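Local coordinates for methanogen homoaconitase large subunit (Methanocaldococcus jannaschii, PDB 4KP2), which forms the large subunit of an iron-sulfur hydro-lyase that interconverts (R)-homocitrate and homoisocitrate by way of cis-homoaconitate in 2-oxosuberate biosynthesis, at residues Met22-Lys27 against Glu269-Asn274; Thr175-Ile180 against Ala209-Gly214; His144-Ala149 against Gly224-Cys229; Ile247-Leu252 against Lys265-Arg270. One frame throughout, in Å; residues are numbered along the deposited sequence.

Contact 1 of 4, residues Met22-Lys27 against Glu269-Asn274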
loop_
_atom_site.group_PDB
_atom_site.type_symbol
_atom_site.label_atom_id
_atom_site.label_comp_id
_atom_site.label_asym_id
_atom_site.label_seq_id
_atom_site.Cartn_x
_atom_site.Cartn_y
_atom_site.Cartn_z
ATOM N N MET A 22 11.300 -42.036 19.714
ATOM C CA MET A 22 11.671 -41.355 18.482
ATOM C C MET A 22 10.756 -40.160 18.243
ATOM O O MET A 22 9.558 -40.319 18.008
ATOM C CB MET A 22 11.603 -42.322 17.300
ATOM C CG MET A 22 12.397 -41.878 16.086
ATOM S SD MET A 22 12.402 -43.129 14.788
ATOM C CE MET A 22 13.554 -42.402 13.627
ATOM N N THR A 23 11.330 -38.963 18.306
ATOM C CA THR A 23 10.566 -37.734 18.139
ATOM C C THR A 23 10.073 -37.577 16.707
ATOM O O THR A 23 10.472 -38.326 15.814
ATOM C CB THR A 23 11.399 -36.499 18.524
ATOM O OG1 THR A 23 12.502 -36.362 17.619
ATOM C CG2 THR A 23 11.930 -36.638 19.944
ATOM N N LEU A 24 9.201 -36.598 16.497
ATOM C CA LEU A 24 8.648 -36.332 15.175
ATOM C C LEU A 24 9.741 -35.900 14.207
ATOM O O LEU A 24 9.800 -36.374 13.073
ATOM C CB LEU A 24 7.559 -35.262 15.257
ATOM C CG LEU A 24 6.859 -34.901 13.946
ATOM C CD1 LEU A 24 6.283 -36.144 13.288
ATOM C CD2 LEU A 24 5.770 -33.878 14.203
ATOM N N VAL A 25 10.604 -34.999 14.663
ATOM C CA VAL A 25 11.726 -34.525 13.860
ATOM C C VAL A 25 12.640 -35.679 13.456
ATOM O O VAL A 25 13.043 -35.784 12.297
ATOM C CB VAL A 25 12.539 -33.455 14.615
ATOM C CG1 VAL A 25 13.867 -33.198 13.920
ATOM C CG2 VAL A 25 11.734 -32.171 14.737
ATOM N N GLU A 26 12.950 -36.547 14.413
ATOM C CA GLU A 26 13.790 -37.710 14.150
ATOM C C GLU A 26 13.159 -38.641 13.119
ATOM O O GLU A 26 13.858 -39.226 12.294
ATOM C CB GLU A 26 14.076 -38.475 15.443
ATOM C CG GLU A 26 15.083 -37.798 16.354
ATOM C CD GLU A 26 15.326 -38.577 17.631
ATOM O OE1 GLU A 26 14.567 -39.532 17.898
ATOM O OE2 GLU A 26 16.278 -38.237 18.364
ATOM N N LYS A 27 11.837 -38.773 13.169
ATOM C CA LYS A 27 11.125 -39.620 12.220
ATOM C C LYS A 27 11.072 -38.998 10.830
ATOM O O LYS A 27 11.153 -39.703 9.824
ATOM C CB LYS A 27 9.710 -39.924 12.714
ATOM C CG LYS A 27 9.651 -40.959 13.820
ATOM C CD LYS A 27 8.228 -41.443 14.040
ATOM C CE LYS A 27 8.192 -42.604 15.018
ATOM N NZ LYS A 27 6.824 -43.169 15.159
ATOM N N GLU A 269 2.295 -42.157 3.584
ATOM C CA GLU A 269 3.581 -41.688 4.076
ATOM C C GLU A 269 3.390 -40.868 5.346
ATOM O O GLU A 269 4.277 -40.114 5.747
ATOM C CB GLU A 269 4.287 -40.849 3.010
ATOM C CG GLU A 269 4.462 -41.559 1.676
ATOM C CD GLU A 269 5.391 -42.755 1.760
ATOM O OE1 GLU A 269 6.254 -42.782 2.663
ATOM O OE2 GLU A 269 5.257 -43.671 0.921
ATOM N N ARG A 270 2.228 -41.023 5.973
ATOM C CA ARG A 270 1.909 -40.294 7.195
ATOM C C ARG A 270 2.814 -40.716 8.348
ATOM O O ARG A 270 3.048 -41.904 8.566
ATOM C CB ARG A 270 0.440 -40.502 7.574
ATOM C CG ARG A 270 0.029 -39.826 8.874
ATOM C CD ARG A 270 -1.459 -39.991 9.141
ATOM N NE ARG A 270 -1.854 -39.415 10.424
ATOM C CZ ARG A 270 -3.105 -39.361 10.867
ATOM N NH1 ARG A 270 -4.096 -39.845 10.128
ATOM N NH2 ARG A 270 -3.366 -38.820 12.049
ATOM N N ILE A 271 3.322 -39.729 9.081
ATOM C CA ILE A 271 4.204 -39.990 10.211
ATOM C C ILE A 271 3.539 -39.633 11.538
ATOM O O ILE A 271 3.175 -38.481 11.772
ATOM C CB ILE A 271 5.528 -39.219 10.079
ATOM C CG1 ILE A 271 6.286 -39.680 8.831
ATOM C CG2 ILE A 271 6.381 -39.410 11.322
ATOM C CD1 ILE A 271 7.640 -39.029 8.663
ATOM N N THR A 272 3.387 -40.630 12.403
ATOM C CA THR A 272 2.728 -40.444 13.689
ATOM C C THR A 272 3.707 -40.696 14.832
ATOM O O THR A 272 4.670 -41.446 14.678
ATOM C CB THR A 272 1.527 -41.396 13.831
ATOM O OG1 THR A 272 0.836 -41.486 12.578
ATOM C CG2 THR A 272 0.566 -40.904 14.904
ATOM N N VAL A 273 3.458 -40.067 15.976
ATOM C CA VAL A 273 4.317 -40.219 17.146
ATOM C C VAL A 273 3.551 -40.789 18.336
ATOM O O VAL A 273 2.495 -40.280 18.708
ATOM C CB VAL A 273 4.941 -38.872 17.561
ATOM C CG1 VAL A 273 5.663 -39.001 18.896
ATOM C CG2 VAL A 273 5.884 -38.370 16.481
ATOM N N ASN A 274 4.093 -41.849 18.930
ATOM C CA ASN A 274 3.501 -42.454 20.114
ATOM C C ASN A 274 4.119 -41.883 21.388
ATOM O O ASN A 274 5.332 -41.677 21.466
ATOM C CB ASN A 274 3.680 -43.973 20.072
ATOM C CG ASN A 274 2.750 -44.708 21.026
ATOM O OD1 ASN A 274 2.372 -44.189 22.077
ATOM N ND2 ASN A 274 2.386 -45.932 20.663
#

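Contact 2 of 4, residues Thr175-Ile180 against Ala209-Gly214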
loop_
_atom_site.group_PDB
_atom_site.type_symbol
_atom_site.label_atom_id
_atom_site.label_comp_id
_atom_site.label_asym_id
_atom_site.label_seq_id
_atom_site.Cartn_x
_atom_site.Cartn_y
_atom_site.Cartn_z
ATOM N N THR A 175 14.311 -32.197 20.940
ATOM C CA THR A 175 12.918 -31.783 20.831
ATOM C C THR A 175 12.271 -31.456 22.172
ATOM O O THR A 175 12.113 -32.325 23.028
ATOM C CB THR A 175 12.071 -32.853 20.121
ATOM O OG1 THR A 175 12.522 -33.005 18.770
ATOM C CG2 THR A 175 10.607 -32.452 20.117
ATOM N N ILE A 176 11.895 -30.193 22.342
ATOM C CA ILE A 176 11.089 -29.790 23.485
ATOM C C ILE A 176 9.611 -29.966 23.136
ATOM O O ILE A 176 9.048 -29.214 22.337
ATOM C CB ILE A 176 11.402 -28.339 23.921
ATOM C CG1 ILE A 176 10.275 -27.765 24.784
ATOM C CG2 ILE A 176 11.656 -27.460 22.711
ATOM C CD1 ILE A 176 10.175 -28.379 26.159
ATOM N N ARG A 177 9.001 -30.991 23.721
ATOM C CA ARG A 177 7.606 -31.309 23.457
ATOM C C ARG A 177 6.683 -30.336 24.177
ATOM O O ARG A 177 6.824 -30.106 25.376
ATOM C CB ARG A 177 7.304 -32.740 23.899
ATOM C CG ARG A 177 5.826 -33.077 23.956
ATOM C CD ARG A 177 5.244 -33.325 22.580
ATOM N NE ARG A 177 3.834 -33.694 22.666
ATOM C CZ ARG A 177 3.129 -34.210 21.665
ATOM N NH1 ARG A 177 3.702 -34.426 20.490
ATOM N NH2 ARG A 177 1.851 -34.515 21.841
ATOM N N VAL A 178 5.739 -29.766 23.436
ATOM C CA VAL A 178 4.780 -28.832 24.010
ATOM C C VAL A 178 3.352 -29.336 23.825
ATOM O O VAL A 178 2.758 -29.176 22.758
ATOM C CB VAL A 178 4.914 -27.428 23.389
ATOM C CG1 VAL A 178 3.930 -26.465 24.035
ATOM C CG2 VAL A 178 6.337 -26.917 23.543
ATOM N N ASP A 179 2.812 -29.956 24.869
ATOM C CA ASP A 179 1.430 -30.418 24.851
ATOM C C ASP A 179 0.491 -29.304 25.292
ATOM O O ASP A 179 0.659 -28.726 26.366
ATOM C CB ASP A 179 1.249 -31.640 25.755
ATOM C CG ASP A 179 1.810 -32.908 25.143
ATOM O OD1 ASP A 179 2.988 -33.227 25.410
ATOM O OD2 ASP A 179 1.072 -33.588 24.400
ATOM N N ILE A 180 -0.496 -29.003 24.457
ATOM C CA ILE A 180 -1.475 -27.975 24.777
ATOM C C ILE A 180 -2.855 -28.595 24.962
ATOM O O ILE A 180 -3.472 -29.059 24.004
ATOM C CB ILE A 180 -1.536 -26.899 23.683
ATOM C CG1 ILE A 180 -0.132 -26.372 23.380
ATOM C CG2 ILE A 180 -2.453 -25.764 24.105
ATOM C CD1 ILE A 180 -0.099 -25.309 22.309
ATOM N N ALA A 209 14.144 -28.193 18.576
ATOM C CA ALA A 209 12.926 -28.148 17.778
ATOM C C ALA A 209 11.687 -28.154 18.664
ATOM O O ALA A 209 11.681 -28.764 19.734
ATOM C CB ALA A 209 12.887 -29.316 16.805
ATOM N N ILE A 210 10.637 -27.477 18.212
ATOM C CA ILE A 210 9.391 -27.404 18.965
ATOM C C ILE A 210 8.365 -28.382 18.409
ATOM O O ILE A 210 8.074 -28.377 17.214
ATOM C CB ILE A 210 8.785 -25.991 18.920
ATOM C CG1 ILE A 210 9.861 -24.930 19.165
ATOM C CG2 ILE A 210 7.661 -25.867 19.934
ATOM C CD1 ILE A 210 10.333 -24.862 20.596
ATOM N N GLU A 211 7.816 -29.222 19.279
ATOM C CA GLU A 211 6.795 -30.177 18.869
ATOM C C GLU A 211 5.483 -29.926 19.601
ATOM O O GLU A 211 5.345 -30.255 20.780
ATOM C CB GLU A 211 7.267 -31.611 19.112
ATOM C CG GLU A 211 6.253 -32.673 18.724
ATOM C CD GLU A 211 6.805 -34.080 18.838
ATOM O OE1 GLU A 211 8.044 -34.235 18.824
ATOM O OE2 GLU A 211 6.000 -35.029 18.946
ATOM N N TYR A 212 4.522 -29.338 18.896
ATOM C CA TYR A 212 3.219 -29.051 19.483
ATOM C C TYR A 212 2.299 -30.262 19.411
ATOM O O TYR A 212 2.231 -30.947 18.389
ATOM C CB TYR A 212 2.560 -27.861 18.783
ATOM C CG TYR A 212 3.336 -26.569 18.884
ATOM C CD1 TYR A 212 3.260 -25.777 20.023
ATOM C CD2 TYR A 212 4.134 -26.134 17.835
ATOM C CE1 TYR A 212 3.965 -24.592 20.118
ATOM C CE2 TYR A 212 4.842 -24.952 17.918
ATOM C CZ TYR A 212 4.753 -24.184 19.061
ATOM O OH TYR A 212 5.460 -23.006 19.142
ATOM N N GLY A 213 1.590 -30.519 20.503
ATOM C CA GLY A 213 0.642 -31.614 20.561
ATOM C C GLY A 213 -0.466 -31.323 21.552
ATOM O O GLY A 213 -0.513 -30.245 22.144
ATOM N N GLY A 214 -1.363 -32.285 21.736
ATOM C CA GLY A 214 -2.456 -32.126 22.674
ATOM C C GLY A 214 -3.792 -31.939 21.985
ATOM O O GLY A 214 -3.860 -31.793 20.765
#

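Contact 3 of 4, residues His144-Ala149 against Gly224-Cys229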
loop_
_atom_site.group_PDB
_atom_site.type_symbol
_atom_site.label_atom_id
_atom_site.label_comp_id
_atom_site.label_asym_id
_atom_site.label_seq_id
_atom_site.Cartn_x
_atom_site.Cartn_y
_atom_site.Cartn_z
ATOM N N HIS A 144 6.365 -23.622 8.316
ATOM C CA HIS A 144 5.926 -24.751 7.503
ATOM C C HIS A 144 6.074 -26.091 8.217
ATOM O O HIS A 144 5.993 -27.149 7.592
ATOM C CB HIS A 144 6.694 -24.770 6.181
ATOM C CG HIS A 144 6.729 -23.441 5.493
ATOM N ND1 HIS A 144 5.621 -22.889 4.887
ATOM C CD2 HIS A 144 7.734 -22.553 5.324
ATOM C CE1 HIS A 144 5.945 -21.718 4.370
ATOM N NE2 HIS A 144 7.221 -21.489 4.620
ATOM N N GLY A 145 6.289 -26.040 9.526
ATOM C CA GLY A 145 6.331 -27.242 10.335
ATOM C C GLY A 145 4.928 -27.657 10.726
ATOM O O GLY A 145 4.722 -28.708 11.333
ATOM N N ALA A 146 3.957 -26.821 10.371
ATOM C CA ALA A 146 2.556 -27.097 10.657
ATOM C C ALA A 146 2.005 -28.144 9.696
ATOM O O ALA A 146 0.927 -28.698 9.915
ATOM C CB ALA A 146 1.741 -25.820 10.576
ATOM N N PHE A 147 2.753 -28.404 8.629
ATOM C CA PHE A 147 2.380 -29.416 7.649
ATOM C C PHE A 147 2.978 -30.768 8.018
ATOM O O PHE A 147 2.696 -31.778 7.373
ATOM C CB PHE A 147 2.851 -29.005 6.254
ATOM C CG PHE A 147 2.085 -27.855 5.671
ATOM C CD1 PHE A 147 2.432 -26.548 5.970
ATOM C CD2 PHE A 147 1.016 -28.080 4.820
ATOM C CE1 PHE A 147 1.726 -25.487 5.434
ATOM C CE2 PHE A 147 0.306 -27.026 4.279
ATOM C CZ PHE A 147 0.662 -25.727 4.586
ATOM N N GLY A 148 3.801 -30.780 9.060
ATOM C CA GLY A 148 4.473 -31.993 9.482
ATOM C C GLY A 148 5.770 -32.187 8.725
ATOM O O GLY A 148 6.200 -33.312 8.477
ATOM N N ALA A 149 6.391 -31.074 8.350
ATOM C CA ALA A 149 7.645 -31.111 7.611
ATOM C C ALA A 149 8.730 -30.342 8.352
ATOM O O ALA A 149 8.459 -29.322 8.983
ATOM C CB ALA A 149 7.453 -30.542 6.216
ATOM N N GLY A 224 -4.356 -21.972 12.753
ATOM C CA GLY A 224 -3.828 -21.956 14.104
ATOM C C GLY A 224 -2.475 -22.633 14.197
ATOM O O GLY A 224 -1.590 -22.180 14.925
ATOM N N ARG A 225 -2.313 -23.724 13.455
ATOM C CA ARG A 225 -1.064 -24.477 13.462
ATOM C C ARG A 225 0.065 -23.693 12.801
ATOM O O ARG A 225 1.229 -23.821 13.184
ATOM C CB ARG A 225 -1.252 -25.830 12.776
ATOM C CG ARG A 225 -2.246 -26.734 13.481
ATOM C CD ARG A 225 -2.362 -28.079 12.792
ATOM N NE ARG A 225 -3.314 -28.949 13.475
ATOM C CZ ARG A 225 -3.595 -30.190 13.096
ATOM N NH1 ARG A 225 -2.996 -30.712 12.034
ATOM N NH2 ARG A 225 -4.475 -30.910 13.778
ATOM N N LEU A 226 -0.287 -22.884 11.807
ATOM C CA LEU A 226 0.681 -22.016 11.148
ATOM C C LEU A 226 1.220 -20.974 12.120
ATOM O O LEU A 226 2.397 -20.618 12.075
ATOM C CB LEU A 226 0.048 -21.322 9.941
ATOM C CG LEU A 226 0.403 -21.869 8.557
ATOM C CD1 LEU A 226 0.050 -23.342 8.443
ATOM C CD2 LEU A 226 -0.295 -21.062 7.474
ATOM N N THR A 227 0.348 -20.490 12.997
ATOM C CA THR A 227 0.721 -19.475 13.975
ATOM C C THR A 227 1.680 -20.030 15.025
ATOM O O THR A 227 2.659 -19.379 15.392
ATOM C CB THR A 227 -0.521 -18.898 14.680
ATOM O OG1 THR A 227 -1.408 -18.337 13.705
ATOM C CG2 THR A 227 -0.121 -17.819 15.674
ATOM N N LEU A 228 1.392 -21.237 15.499
ATOM C CA LEU A 228 2.207 -21.874 16.529
ATOM C C LEU A 228 3.623 -22.172 16.045
ATOM O O LEU A 228 4.591 -21.987 16.784
ATOM C CB LEU A 228 1.541 -23.158 17.027
ATOM C CG LEU A 228 0.772 -23.062 18.347
ATOM C CD1 LEU A 228 -0.261 -21.948 18.295
ATOM C CD2 LEU A 228 0.114 -24.392 18.680
ATOM N N CYS A 229 3.739 -22.630 14.804
ATOM C CA CYS A 229 5.039 -22.972 14.240
ATOM C C CYS A 229 5.801 -21.736 13.775
ATOM O O CYS A 229 7.016 -21.779 13.595
ATOM C CB CYS A 229 4.879 -23.957 13.081
ATOM S SG CYS A 229 4.188 -25.557 13.556
#

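Contact 4 of 4, residues Ile247-Leu252 against Lys265-Arg270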
loop_
_atom_site.group_PDB
_atom_site.type_symbol
_atom_site.label_atom_id
_atom_site.label_comp_id
_atom_site.label_asym_id
_atom_site.label_seq_id
_atom_site.Cartn_x
_atom_site.Cartn_y
_atom_site.Cartn_z
ATOM N N ILE A 247 -6.986 -32.829 9.321
ATOM C CA ILE A 247 -7.178 -31.391 9.164
ATOM C C ILE A 247 -6.133 -30.822 8.211
ATOM O O ILE A 247 -6.417 -29.913 7.427
ATOM C CB ILE A 247 -7.103 -30.664 10.520
ATOM C CG1 ILE A 247 -8.148 -31.233 11.481
ATOM C CG2 ILE A 247 -7.305 -29.165 10.341
ATOM C CD1 ILE A 247 -8.192 -30.532 12.817
ATOM N N THR A 248 -4.926 -31.374 8.275
ATOM C CA THR A 248 -3.844 -30.955 7.393
ATOM C C THR A 248 -4.161 -31.309 5.943
ATOM O O THR A 248 -3.900 -30.521 5.033
ATOM C CB THR A 248 -2.504 -31.604 7.797
ATOM O OG1 THR A 248 -2.228 -31.320 9.174
ATOM C CG2 THR A 248 -1.368 -31.070 6.937
ATOM N N TYR A 249 -4.729 -32.493 5.734
ATOM C CA TYR A 249 -5.071 -32.943 4.388
ATOM C C TYR A 249 -6.246 -32.156 3.811
ATOM O O TYR A 249 -6.311 -31.925 2.603
ATOM C CB TYR A 249 -5.388 -34.440 4.380
ATOM C CG TYR A 249 -4.265 -35.313 4.891
ATOM C CD1 TYR A 249 -3.016 -35.296 4.285
ATOM C CD2 TYR A 249 -4.457 -36.165 5.970
ATOM C CE1 TYR A 249 -1.986 -36.095 4.748
ATOM C CE2 TYR A 249 -3.436 -36.966 6.440
ATOM C CZ TYR A 249 -2.202 -36.929 5.825
ATOM O OH TYR A 249 -1.182 -37.728 6.289
ATOM N N ASP A 250 -7.169 -31.748 4.677
ATOM C CA ASP A 250 -8.332 -30.977 4.249
ATOM C C ASP A 250 -7.917 -29.613 3.710
ATOM O O ASP A 250 -8.536 -29.084 2.787
ATOM C CB ASP A 250 -9.323 -30.807 5.402
ATOM C CG ASP A 250 -9.964 -32.116 5.819
ATOM O OD1 ASP A 250 -10.095 -33.016 4.962
ATOM O OD2 ASP A 250 -10.341 -32.245 7.003
ATOM N N TYR A 251 -6.865 -29.049 4.295
ATOM C CA TYR A 251 -6.332 -27.768 3.854
ATOM C C TYR A 251 -5.673 -27.901 2.487
ATOM O O TYR A 251 -5.691 -26.968 1.684
ATOM C CB TYR A 251 -5.323 -27.242 4.874
ATOM C CG TYR A 251 -4.626 -25.964 4.462
ATOM C CD1 TYR A 251 -5.237 -24.729 4.636
ATOM C CD2 TYR A 251 -3.351 -25.992 3.908
ATOM C CE1 TYR A 251 -4.602 -23.559 4.263
ATOM C CE2 TYR A 251 -2.710 -24.830 3.532
ATOM C CZ TYR A 251 -3.339 -23.616 3.712
ATOM O OH TYR A 251 -2.700 -22.456 3.338
ATOM N N LEU A 252 -5.094 -29.069 2.228
ATOM C CA LEU A 252 -4.426 -29.323 0.958
ATOM C C LEU A 252 -5.439 -29.609 -0.145
ATOM O O LEU A 252 -5.085 -29.681 -1.322
ATOM C CB LEU A 252 -3.438 -30.483 1.094
ATOM C CG LEU A 252 -2.342 -30.294 2.145
ATOM C CD1 LEU A 252 -1.409 -31.493 2.174
ATOM C CD2 LEU A 252 -1.568 -29.013 1.881
ATOM N N LYS A 265 -2.599 -40.963 -1.130
ATOM C CA LYS A 265 -1.190 -41.144 -1.462
ATOM C C LYS A 265 -0.279 -40.449 -0.458
ATOM O O LYS A 265 0.898 -40.792 -0.337
ATOM C CB LYS A 265 -0.904 -40.631 -2.874
ATOM C CG LYS A 265 -1.409 -41.546 -3.970
ATOM C CD LYS A 265 -1.223 -40.921 -5.340
ATOM C CE LYS A 265 -1.475 -41.938 -6.441
ATOM N NZ LYS A 265 -2.800 -42.597 -6.291
ATOM N N LEU A 266 -0.824 -39.472 0.258
ATOM C CA LEU A 266 -0.060 -38.758 1.272
ATOM C C LEU A 266 -0.187 -39.447 2.626
ATOM O O LEU A 266 0.711 -39.363 3.463
ATOM C CB LEU A 266 -0.523 -37.305 1.375
ATOM C CG LEU A 266 -0.356 -36.451 0.117
ATOM C CD1 LEU A 266 -0.794 -35.020 0.385
ATOM C CD2 LEU A 266 1.083 -36.495 -0.376
ATOM N N LYS A 267 -1.309 -40.129 2.834
ATOM C CA LYS A 267 -1.545 -40.834 4.087
ATOM C C LYS A 267 -0.715 -42.109 4.181
ATOM O O LYS A 267 -0.507 -42.641 5.271
ATOM C CB LYS A 267 -3.029 -41.158 4.259
ATOM C CG LYS A 267 -3.911 -39.941 4.466
ATOM C CD LYS A 267 -5.342 -40.352 4.762
ATOM C CE LYS A 267 -5.419 -41.191 6.026
ATOM N NZ LYS A 267 -4.899 -40.455 7.212
ATOM N N LYS A 268 -0.240 -42.598 3.040
ATOM C CA LYS A 268 0.596 -43.791 3.028
ATOM C C LYS A 268 2.003 -43.451 3.506
ATOM O O LYS A 268 2.803 -44.339 3.798
ATOM C CB LYS A 268 0.647 -44.414 1.632
ATOM C CG LYS A 268 1.670 -43.791 0.704
ATOM C CD LYS A 268 1.862 -44.646 -0.537
ATOM C CE LYS A 268 2.967 -44.094 -1.418
ATOM N NZ LYS A 268 3.218 -44.962 -2.603
ATOM N N GLU A 269 2.295 -42.157 3.584
ATOM C CA GLU A 269 3.581 -41.688 4.076
ATOM C C GLU A 269 3.390 -40.868 5.346
ATOM O O GLU A 269 4.277 -40.114 5.747
ATOM C CB GLU A 269 4.287 -40.849 3.010
ATOM C CG GLU A 269 4.462 -41.559 1.676
ATOM C CD GLU A 269 5.391 -42.755 1.760
ATOM O OE1 GLU A 269 6.254 -42.782 2.663
ATOM O OE2 GLU A 269 5.257 -43.671 0.921
ATOM N N ARG A 270 2.228 -41.023 5.973
ATOM C CA ARG A 270 1.909 -40.294 7.195
ATOM C C ARG A 270 2.814 -40.716 8.348
ATOM O O ARG A 270 3.048 -41.904 8.566
ATOM C CB ARG A 270 0.440 -40.502 7.574
ATOM C CG ARG A 270 0.029 -39.826 8.874
ATOM C CD ARG A 270 -1.459 -39.991 9.141
ATOM N NE ARG A 270 -1.854 -39.415 10.424
ATOM C CZ ARG A 270 -3.105 -39.361 10.867
ATOM N NH1 ARG A 270 -4.096 -39.845 10.128
ATOM N NH2 ARG A 270 -3.366 -38.820 12.049
#

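Contact 1 of 4, residues Met22-Lys27 against Glu269-Asn274
K27 and I271 lie alongside each other with their side chains running in opposite directions, so the lysine's hydrocarbon part covers the isoleucine branch while its charged end travels on to the next residue of the loop. K27 CB rests on I271 CG2 at 3.6 Å, and K27 CD passes the same methyl at 3.9 Å. With CG anti to the carbonyl carbon (chi1 -76°) and the chain extended beyond it, NZ arrives at T272 O, 2.8 Å away. It meets this oxygen almost head-on, with a C=O...NZ angle of 163°, making the single hydrogen bond between the two segments. With an alanine here, T272 O would probably lose its ammonium donor, and the two segments their one hydrogen bond.

L24 carries the apolar part. Its CG is anti to the backbone N (chi1 -178°), which puts CD1 3.8 Å from I271 CG2 and within reach of V273 CG2 as well. The valine crosses the leucine at about a right angle, with V273 CG2 3.7 Å from L24 CB. Two beta-branched residues suit this extended loop: I271 and V273 both turn toward the helix, while T272 between them turns away to the exposed side. The helix starts with a capping box: E26 N donates to T23 OG1 at 3.2 Å, and T23 N gives a weak return bond to E26 OE1. This is a capped helix N-terminus with the loop before strand 282-286 laid against it, L24 and V273 both packing on E211 of strand 208-213.

Contact 2 of 4, residues Thr175-Ile180 against Ala209-Gly214
I176 and I210 lie side by side on the greasy face of two parallel strands, I176 CG2 3.6 Å from I210 CD1. V178 sends CG2 across to I210 CG2 at 4.0 Å, and its CB sits 4.1 Å from Y212 CD1. I180 CD1 meets the same ring carbon, and I210 CG2 lies over one ring face. Branched and aromatic residues fit here because helix 189-200 covers this face: V196 and I200 pack on V178, and V193 on Y212. Strand, covering helix and returning strand make a beta-alpha-beta unit.

Between the strands the backbone bonds follow the parallel pattern, with V178 N to E211 O at 2.7 Å and G213 N to V178 O at 2.9 Å. The opposite face is polar. R177 bends at chi2 (77°), laying its guanidinium over G213 CA, where the absent side chain makes room. NE and NH2 grip the two oxygens of D179 side-on, NE reaching OD1 at 2.9 Å; the carboxylate is met from above its plane. R177 NH1 makes a salt bridge to E211 OE2 at 2.8 Å through a weak, bent hydrogen bond, the two flat groups 78° apart. That oxygen also hydrogen-bonds to Y280 OH.

Contact 3 of 4, residues His144-Ala149 against Gly224-Cys229
R225 meets A146 at the root of its side chain and then leaves it behind. R225 CB touches A146 CB at 3.7 Å; CG stands anti to the carbonyl carbon (chi1 -63°), and the extended chain from CG to NE leads away from the loop, past I242, I247 and T248. At its tip NE donates to V217 O, NH1 forms a salt bridge with D245 OD1, and NH2 makes a weak bond to K218 O. The buried charge is therefore matched by a carboxylate and two carbonyls.

Alanine suits the loop side because its methyl is pressed against the helix backbone, 3.3 Å from R225 O. One turn along, C229 SG lies 3.4 Å from A146 N and 3.6 Å from G145 C; the adjacent glycine adds no side chain beside the sulfur. L226 CD1 closes the other flank, 3.7 Å from A146 CB and 4.1 Å from F147 CE1, crossing the phenylalanine obliquely. The helix probably borders the iron-sulfur site of the aconitase family: the L226 side chain is about 6 Å from that of C323, a predicted ligand of the [4Fe-4S] cluster.

Contact 4 of 4, residues Ile247-Leu252 against Lys265-Arg270
Y249 and L252 face L266, K267 and R270 within a pair of consecutive helices joined by a short loop, in which helix 246-254 receives the end of helix 260-267 and the type I turn, K267 to R270, that follows it. Y249 is the centrepiece, a long flat residue able to touch three partners at once. Its CG is anti to the carbonyl carbon (chi1 -58°), which sends the ring out from the helix toward the other segment. K267 crosses over one ring face in a CH-pi contact, its CG 4.0 Å from the ring centroid and 27° off the normal; the nearest ring atom, Y249 CE2, is 3.6 Å from K267 CG.

Lysine suits this place because its methylenes can lie on the ring while the chain, bent at its last two torsions, brings NZ to a salt bridge with E246 OE2. The charge of E246, which lies just before the first segment, probably eases the closeness of K267 NZ and R270 NH1. L266 slides past the tyrosine in the opposite direction, L266 CB reaching Y249 CE1 at 3.9 Å. Putting an alanine at Y249 would probably leave the K267 methylenes without the face they lie on and open a gap between L266 and R270.

Farther along the helix, L252 CD1 touches L266 CD1 at 4.0 Å, joining this patch to L129, P130 and F147, on which L252 also packs. The tyrosine tip ends against aliphatic carbons of R270, whose guanidinium is turned 70° from the ring: Y249 OH lies 3.5 Å from both R270 CB and R270 CG.

Overall arrangement
Contact 1 closes the longest loop, from the first modelled residues to the segment before strand 282-286, and contacts 2 and 3 nest within it, contact 2 inside contact 3. Contact 4 follows them in series and shares E269 and R270 with contact 1. Contacts 1 and 2 have centres 12 Å apart and touch where T23 and L24 approach T175 and E211, so helix 24-33 and the loop meet at the mixed sheet. Contact 2 joins contact 3 through Y212 and L228; contact 3 reaches contact 4 where F147 meets L252. The four thus form a continuous path from the mixed sheet through helix 222-230, near the predicted cluster site, to helix 246-254, gathering segments far apart in sequence.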